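PDB 2GM3: universal stress protein A-like protein from Arabidopsis thaliana, which binds AMP as a member of the universal stress protein A family and assembles into a homohexamer. Local coordinates for the interface of chains A and B. Sequence-based numbering; all coordinates share one arbitrary frame. Chains: chain A/B, unknown protein.

Contact 1: the interface of chains A and B. Residues chain A 37-38, 40, 42; chain B 5-6, 45-46.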
loop_
_atom_site.group_PDB
_atom_site.type_symbol
_atom_site.label_atom_id
_atom_site.label_comp_id
_atom_site.label_asym_id
_atom_site.label_seq_id
_atom_site.Cartn_x
_atom_site.Cartn_y
_atom_site.Cartn_z
ATOM N N LYS A 37 -4.773 11.547 1.703
ATOM C CA LYS A 37 -5.809 10.522 1.864
ATOM C C LYS A 37 -5.683 9.667 3.108
ATOM O O LYS A 37 -6.695 9.155 3.591
ATOM C CB LYS A 37 -5.899 9.579 0.663
ATOM C CG LYS A 37 -5.893 10.238 -0.668
ATOM C CD LYS A 37 -7.171 10.892 -1.010
ATOM C CE LYS A 37 -7.162 11.291 -2.465
ATOM N NZ LYS A 37 -8.183 12.362 -2.746
ATOM N N ILE A 38 -4.464 9.500 3.623
ATOM C CA ILE A 38 -4.262 8.660 4.819
ATOM C C ILE A 38 -4.069 9.456 6.115
ATOM O O ILE A 38 -4.786 9.237 7.080
ATOM C CB ILE A 38 -3.114 7.604 4.628
ATOM C CG1 ILE A 38 -3.313 6.793 3.333
ATOM C CG2 ILE A 38 -2.915 6.697 5.886
ATOM C CD1 ILE A 38 -3.997 5.487 3.508
ATOM N N ARG A 40 -4.459 12.806 6.442
ATOM C CA ARG A 40 -5.563 13.775 6.499
ATOM C C ARG A 40 -5.243 14.833 7.556
ATOM O O ARG A 40 -4.096 15.222 7.693
ATOM C CB ARG A 40 -6.913 13.053 6.744
ATOM C CG ARG A 40 -7.251 11.986 5.640
ATOM C CD ARG A 40 -8.497 11.128 5.906
ATOM N NE ARG A 40 -9.711 11.920 6.134
ATOM C CZ ARG A 40 -10.685 12.124 5.235
ATOM N NH1 ARG A 40 -10.621 11.613 4.003
ATOM N NH2 ARG A 40 -11.735 12.850 5.577
ATOM N N ASN A 42 -5.385 14.227 10.676
ATOM C CA ASN A 42 -5.013 13.471 11.874
ATOM C C ASN A 42 -3.524 13.295 12.003
ATOM O O ASN A 42 -3.010 12.185 11.994
ATOM C CB ASN A 42 -5.727 12.129 11.888
ATOM C CG ASN A 42 -7.214 12.291 12.009
ATOM O OD1 ASN A 42 -7.698 13.008 12.904
ATOM N ND2 ASN A 42 -7.958 11.674 11.091
ATOM N N PRO B 5 -14.019 11.747 3.258
ATOM C CA PRO B 5 -13.842 10.426 3.869
ATOM C C PRO B 5 -13.141 9.508 2.864
ATOM O O PRO B 5 -13.614 9.326 1.748
ATOM C CB PRO B 5 -15.289 9.937 4.130
ATOM C CG PRO B 5 -16.160 11.120 3.893
ATOM C CD PRO B 5 -15.430 12.027 2.945
ATOM N N THR B 6 -12.032 8.920 3.267
ATOM C CA THR B 6 -11.273 8.098 2.390
ATOM C C THR B 6 -11.963 6.749 2.198
ATOM O O THR B 6 -12.208 6.010 3.159
ATOM C CB THR B 6 -9.829 7.964 2.901
ATOM O OG1 THR B 6 -9.245 9.270 2.987
ATOM C CG2 THR B 6 -8.987 7.099 1.975
ATOM N N ASP B 45 -13.211 9.161 9.291
ATOM C CA ASP B 45 -12.323 9.621 8.229
ATOM C C ASP B 45 -12.220 8.605 7.079
ATOM O O ASP B 45 -11.668 8.902 6.017
ATOM C CB ASP B 45 -10.933 9.919 8.786
ATOM C CG ASP B 45 -10.859 11.258 9.525
ATOM O OD1 ASP B 45 -9.972 12.075 9.197
ATOM O OD2 ASP B 45 -11.667 11.508 10.442
ATOM N N PHE B 46 -12.779 7.415 7.304
ATOM C CA PHE B 46 -12.682 6.296 6.378
ATOM C C PHE B 46 -14.020 5.620 6.168
ATOM O O PHE B 46 -14.876 5.609 7.058
ATOM C CB PHE B 46 -11.629 5.300 6.884
ATOM C CG PHE B 46 -10.246 5.872 6.867
ATOM C CD1 PHE B 46 -9.707 6.477 8.004
ATOM C CD2 PHE B 46 -9.521 5.902 5.688
ATOM C CE1 PHE B 46 -8.439 7.067 7.979
ATOM C CE2 PHE B 46 -8.261 6.484 5.667
ATOM C CZ PHE B 46 -7.719 7.063 6.834
#
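The carboxylate oxygen B:Asp45 OD1 is gripped by two donors from chain A. The amide nitrogen A:Asn42 ND2 donates a hydrogen bond to B:Asp45 OD1 at 2.8 Å, and A:Arg40 NE donates one to the same oxygen at 3.1 Å. The two donors come from opposite faces of the carboxylate. The amide stands far above the carboxylate plane, 74° out of it, and its bond is bent. The arginine bond is straighter and is also a salt bridge. The guanidinium and carboxylate planes are steeply turned, 75° apart, and NE makes the bond.

A second node lies at B:Thr6, at the start of strand 6-11. Its hydroxyl gives a hydrogen bond to the backbone carbonyl of A:Lys37, with 2.6 Å between OG1 and O. It meets that oxygen in the carbonyl plane, on a lone pair. The same B:Thr6 OG1 accepts from A:Arg40 NH1 at 2.9 Å. The arginine thus spans both nodes, its chain bent at chi3 (56°). It and B:Asp45 run past each other in opposite directions.

This is part of a two-fold interface between copies of a universal stress protein, which forms a homohexamer. It joins the end of helix 25-39 and the following loop to the partner's strand starts. The backbone oxygen B:Asp45 O sits 3.4 Å above the guanidinium plane of A:Arg40, over its centre. B:Phe46 turns its ring edge to A:Ile38 O, 3.7 Å from CZ.

Contact 2: the interface of chains A and B. Residues chain A 38, 127, 157-159; chain B 38, 127, 158-159.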
loop_
_atom_site.group_PDB
_atom_site.type_symbol
_atom_site.label_atom_id
_atom_site.label_comp_id
_atom_site.label_asym_id
_atom_site.label_seq_id
_atom_site.Cartn_x
_atom_site.Cartn_y
_atom_site.Cartn_z
ATOM N N ILE A 38 -4.464 9.500 3.623
ATOM C CA ILE A 38 -4.262 8.660 4.819
ATOM C C ILE A 38 -4.069 9.456 6.115
ATOM O O ILE A 38 -4.786 9.237 7.080
ATOM C CB ILE A 38 -3.114 7.604 4.628
ATOM C CG1 ILE A 38 -3.313 6.793 3.333
ATOM C CG2 ILE A 38 -2.915 6.697 5.886
ATOM C CD1 ILE A 38 -3.997 5.487 3.508
ATOM N N PHE A 127 3.623 0.375 7.729
ATOM C CA PHE A 127 3.642 0.140 6.319
ATOM C C PHE A 127 4.654 0.942 5.532
ATOM O O PHE A 127 5.190 1.938 6.020
ATOM C CB PHE A 127 2.244 0.231 5.702
ATOM C CG PHE A 127 1.623 1.605 5.678
ATOM C CD1 PHE A 127 1.476 2.274 4.477
ATOM C CD2 PHE A 127 1.087 2.175 6.833
ATOM C CE1 PHE A 127 0.844 3.532 4.425
ATOM C CE2 PHE A 127 0.474 3.402 6.800
ATOM C CZ PHE A 127 0.344 4.091 5.595
ATOM N N PRO A 157 3.070 -4.298 5.209
ATOM C CA PRO A 157 2.174 -3.798 4.152
ATOM C C PRO A 157 2.840 -2.776 3.246
ATOM O O PRO A 157 3.611 -1.929 3.711
ATOM C CB PRO A 157 1.062 -3.109 4.940
ATOM C CG PRO A 157 0.984 -3.954 6.224
ATOM C CD PRO A 157 2.438 -4.254 6.542
ATOM N N VAL A 158 2.548 -2.866 1.960
ATOM C CA VAL A 158 3.111 -1.970 0.981
ATOM C C VAL A 158 1.979 -1.270 0.233
ATOM O O VAL A 158 1.059 -1.910 -0.228
ATOM C CB VAL A 158 4.065 -2.718 -0.040
ATOM C CG1 VAL A 158 4.751 -1.715 -0.931
ATOM C CG2 VAL A 158 5.140 -3.525 0.679
HETATM N N MSE A 159 2.065 0.042 0.156
HETATM C CA MSE A 159 1.132 0.856 -0.541
HETATM C C MSE A 159 1.898 1.322 -1.757
HETATM O O MSE A 159 2.932 1.986 -1.609
HETATM C CB MSE A 159 0.805 2.072 0.325
HETATM C CG MSE A 159 -0.065 3.089 -0.382
HETATM SE SE MSE A 159 -1.866 2.386 -0.587
HETATM C CE MSE A 159 -2.469 2.877 1.059
ATOM N N ILE B 38 -4.505 2.022 9.827
ATOM C CA ILE B 38 -4.926 3.106 8.943
ATOM C C ILE B 38 -6.128 3.847 9.515
ATOM O O ILE B 38 -6.106 5.067 9.656
ATOM C CB ILE B 38 -5.286 2.577 7.519
ATOM C CG1 ILE B 38 -4.074 1.869 6.864
ATOM C CG2 ILE B 38 -5.940 3.699 6.647
ATOM C CD1 ILE B 38 -2.872 2.751 6.627
ATOM N N PHE B 127 -8.383 3.923 -2.412
ATOM C CA PHE B 127 -7.428 2.836 -2.622
ATOM C C PHE B 127 -8.017 1.474 -2.352
ATOM O O PHE B 127 -9.116 1.351 -1.829
ATOM C CB PHE B 127 -6.093 3.027 -1.865
ATOM C CG PHE B 127 -6.208 2.908 -0.367
ATOM C CD1 PHE B 127 -5.859 1.723 0.275
ATOM C CD2 PHE B 127 -6.643 3.980 0.399
ATOM C CE1 PHE B 127 -5.922 1.612 1.648
ATOM C CE2 PHE B 127 -6.713 3.874 1.782
ATOM C CZ PHE B 127 -6.366 2.688 2.413
ATOM N N VAL B 158 -2.850 0.794 -4.429
ATOM C CA VAL B 158 -3.059 -0.530 -3.904
ATOM C C VAL B 158 -2.222 -0.767 -2.656
ATOM O O VAL B 158 -1.005 -0.547 -2.623
ATOM C CB VAL B 158 -2.697 -1.579 -4.959
ATOM C CG1 VAL B 158 -2.879 -2.959 -4.388
ATOM C CG2 VAL B 158 -3.587 -1.403 -6.204
HETATM N N MSE B 159 -2.869 -1.240 -1.612
HETATM C CA MSE B 159 -2.152 -1.634 -0.426
HETATM C C MSE B 159 -2.155 -3.164 -0.392
HETATM O O MSE B 159 -3.243 -3.804 -0.350
HETATM C CB MSE B 159 -2.873 -1.055 0.779
HETATM C CG MSE B 159 -2.428 -1.586 2.137
HETATM SE SE MSE B 159 -0.874 -0.660 2.654
HETATM C CE MSE B 159 -1.712 0.667 3.682
#
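Two selenomethionines, A:Met159 and B:Met159, meet at their methyl ends, with 3.5 Å between the two CE atoms. This is an apolar patch of the two-fold interface between two copies of a universal stress protein. Strands 158-162 of the two chains pair antiparallel at this residue, and the side chains cross at about a right angle. Selenium here replaces the natural sulfur.

Each methyl also lies over the face of the partner's phenylalanine. A:Met159 CE is 3.8 Å from the centroid of the B:Phe127 ring, and B:Met159 CE is 4.0 Å from that of A:Phe127. Both are CH-pi contacts, offset toward the rim. Each selenomethionine starts with CG anti to its own backbone N (chi1 174° in A:Met159). It then bends at chi2 and chi3, which folds the methyl onto the opposite ring.

On the same face of each ring, over its CE2 side, sits the partner's isoleucine methyl. B:Ile38 CD1 touches A:Phe127 CE2 at 3.4 Å, and A:Ile38 CD1 touches B:Phe127 CE2 at 3.6 Å. In both pairs the side chains cross nearly at right angles. The isoleucines come from helix 25-39 and also touch each other, with A:Ile38 CG2 4.0 Å from B:Ile38 CD1.

Further out, A:Pro157 CB packs against B:Met159 SE at 3.9 Å. The phenylalanines start strand 127-132. Backbone oxygens A:Val158 O and B:Val158 O lie beside the opposite selenium atoms.

Contact 3: the interface of chains A and B. Residues chain A 5-6, 38, 46, 127; chain B 37-38, 40.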
loop_
_atom_site.group_PDB
_atom_site.type_symbol
_atom_site.label_atom_id
_atom_site.label_comp_id
_atom_site.label_asym_id
_atom_site.label_seq_id
_atom_site.Cartn_x
_atom_site.Cartn_y
_atom_site.Cartn_z
ATOM N N PRO A 5 0.672 5.553 17.243
ATOM C CA PRO A 5 0.838 6.326 16.012
ATOM C C PRO A 5 1.415 5.440 14.936
ATOM O O PRO A 5 2.389 4.713 15.179
ATOM C CB PRO A 5 1.822 7.459 16.395
ATOM C CG PRO A 5 2.436 7.049 17.650
ATOM C CD PRO A 5 1.469 6.117 18.346
ATOM N N THR A 6 0.791 5.478 13.762
ATOM C CA THR A 6 1.129 4.562 12.702
ATOM C C THR A 6 2.400 5.028 12.034
ATOM O O THR A 6 2.498 6.185 11.598
ATOM C CB THR A 6 -0.023 4.441 11.730
ATOM O OG1 THR A 6 -1.072 3.710 12.367
ATOM C CG2 THR A 6 0.400 3.711 10.482
ATOM N N ILE A 38 -4.464 9.500 3.623
ATOM C CA ILE A 38 -4.262 8.660 4.819
ATOM C C ILE A 38 -4.069 9.456 6.115
ATOM O O ILE A 38 -4.786 9.237 7.080
ATOM C CB ILE A 38 -3.114 7.604 4.628
ATOM C CG1 ILE A 38 -3.313 6.793 3.333
ATOM C CG2 ILE A 38 -2.915 6.697 5.886
ATOM C CD1 ILE A 38 -3.997 5.487 3.508
ATOM N N PHE A 46 -0.159 9.586 12.863
ATOM C CA PHE A 46 0.837 9.043 11.946
ATOM C C PHE A 46 2.218 9.656 12.162
ATOM O O PHE A 46 2.336 10.826 12.519
ATOM C CB PHE A 46 0.385 9.258 10.489
ATOM C CG PHE A 46 -0.876 8.523 10.150
ATOM C CD1 PHE A 46 -2.120 9.090 10.417
ATOM C CD2 PHE A 46 -0.818 7.251 9.617
ATOM C CE1 PHE A 46 -3.278 8.400 10.138
ATOM C CE2 PHE A 46 -1.958 6.553 9.340
ATOM C CZ PHE A 46 -3.205 7.121 9.587
ATOM N N PHE A 127 3.623 0.375 7.729
ATOM C CA PHE A 127 3.642 0.140 6.319
ATOM C C PHE A 127 4.654 0.942 5.532
ATOM O O PHE A 127 5.190 1.938 6.020
ATOM C CB PHE A 127 2.244 0.231 5.702
ATOM C CG PHE A 127 1.623 1.605 5.678
ATOM C CD1 PHE A 127 1.476 2.274 4.477
ATOM C CD2 PHE A 127 1.087 2.175 6.833
ATOM C CE1 PHE A 127 0.844 3.532 4.425
ATOM C CE2 PHE A 127 0.474 3.402 6.800
ATOM C CZ PHE A 127 0.344 4.091 5.595
ATOM N N LYS B 37 -4.152 0.049 11.763
ATOM C CA LYS B 37 -3.065 0.958 11.492
ATOM C C LYS B 37 -3.440 2.153 10.605
ATOM O O LYS B 37 -2.814 3.201 10.687
ATOM C CB LYS B 37 -1.864 0.162 11.026
ATOM C CG LYS B 37 -1.505 -0.929 12.012
ATOM C CD LYS B 37 -1.114 -0.305 13.344
ATOM C CE LYS B 37 -0.277 -1.257 14.177
ATOM N NZ LYS B 37 0.091 -0.615 15.462
ATOM N N ILE B 38 -4.505 2.022 9.827
ATOM C CA ILE B 38 -4.926 3.106 8.943
ATOM C C ILE B 38 -6.128 3.847 9.515
ATOM O O ILE B 38 -6.106 5.067 9.656
ATOM C CB ILE B 38 -5.286 2.577 7.519
ATOM C CG1 ILE B 38 -4.074 1.869 6.864
ATOM C CG2 ILE B 38 -5.940 3.699 6.647
ATOM C CD1 ILE B 38 -2.872 2.751 6.627
ATOM N N ARG B 40 -7.464 3.393 12.505
ATOM C CA ARG B 40 -7.203 3.650 13.934
ATOM C C ARG B 40 -8.516 4.022 14.620
ATOM O O ARG B 40 -9.561 3.430 14.316
ATOM C CB ARG B 40 -6.149 4.753 14.175
ATOM C CG ARG B 40 -4.931 4.654 13.291
ATOM C CD ARG B 40 -4.026 5.890 13.436
ATOM N NE ARG B 40 -3.772 6.223 14.834
ATOM C CZ ARG B 40 -2.817 5.682 15.590
ATOM N NH1 ARG B 40 -1.999 4.766 15.100
ATOM N NH2 ARG B 40 -2.677 6.071 16.837
#
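B:Arg40 lies against A:Thr6 and A:Pro5. It buries 38 Å², B:Ile38 buries 42 Å² and A:Thr6 27 Å². In this universal stress protein the patch sets the end of helix 25-39 of chain B and the loop after it against the starts of strands 6-11 and 46-54 of chain A.

A:Thr6 links the two chains through its hydroxyl. OG1 gives a hydrogen bond to the backbone carbonyl oxygen of B:Lys37, and that acceptor is met on a lone pair in the carbonyl plane. The same A:Thr6 OG1 accepts from B:Arg40 NH1 at 3.1 Å, with an angle of 146° at the hydrogen. The hydroxyl lies at the edge of the guanidinium, close to its plane. A bend at chi3 (48°) brings the arginine end back toward the threonine, and the two side chains run past each other in opposite directions.

The guanidinium also packs by A:Pro5, with B:Arg40 CZ 3.7 Å from A:Pro5 CA. The aliphatic stem of B:Arg40 passes A:Phe46, with CD 4.1 Å from A:Phe46 CZ. A leucine in place of B:Arg40 would probably leave the A:Thr6 hydroxyl without this donor and A:Pro5 without its flat neighbour.

B:Ile38 reaches A:Phe127 and A:Ile38 with CD1 and CG2, and also presents its backbone oxygen. A:Phe46 CZ lies 3.6 Å from B:Ile38 O, and A:Phe46 CE2 lies 3.7 Å from B:Lys37 O. Within chain A, the methyl A:Thr6 CG2 lies at the edge of the A:Phe127 ring, in its plane.

Contact 1 and contact 3 are largely twins under the two-fold axis, with the chains exchanged. The centres of their C-alpha atoms are about 10 Å apart. Contact 2 lies about 13 Å from contact 1 and about 10 Å from contact 3, by the same measure. A:Ile38 belongs to all three. A:Phe127 and B:Ile38 are shared by contacts 2 and 3. Helix 25-39 therefore ties the polar patches to the apolar core around strand 158-162. Together they make one continuous dimer interface. It is plausibly a building unit of the homohexamer, though two chains alone do not show this.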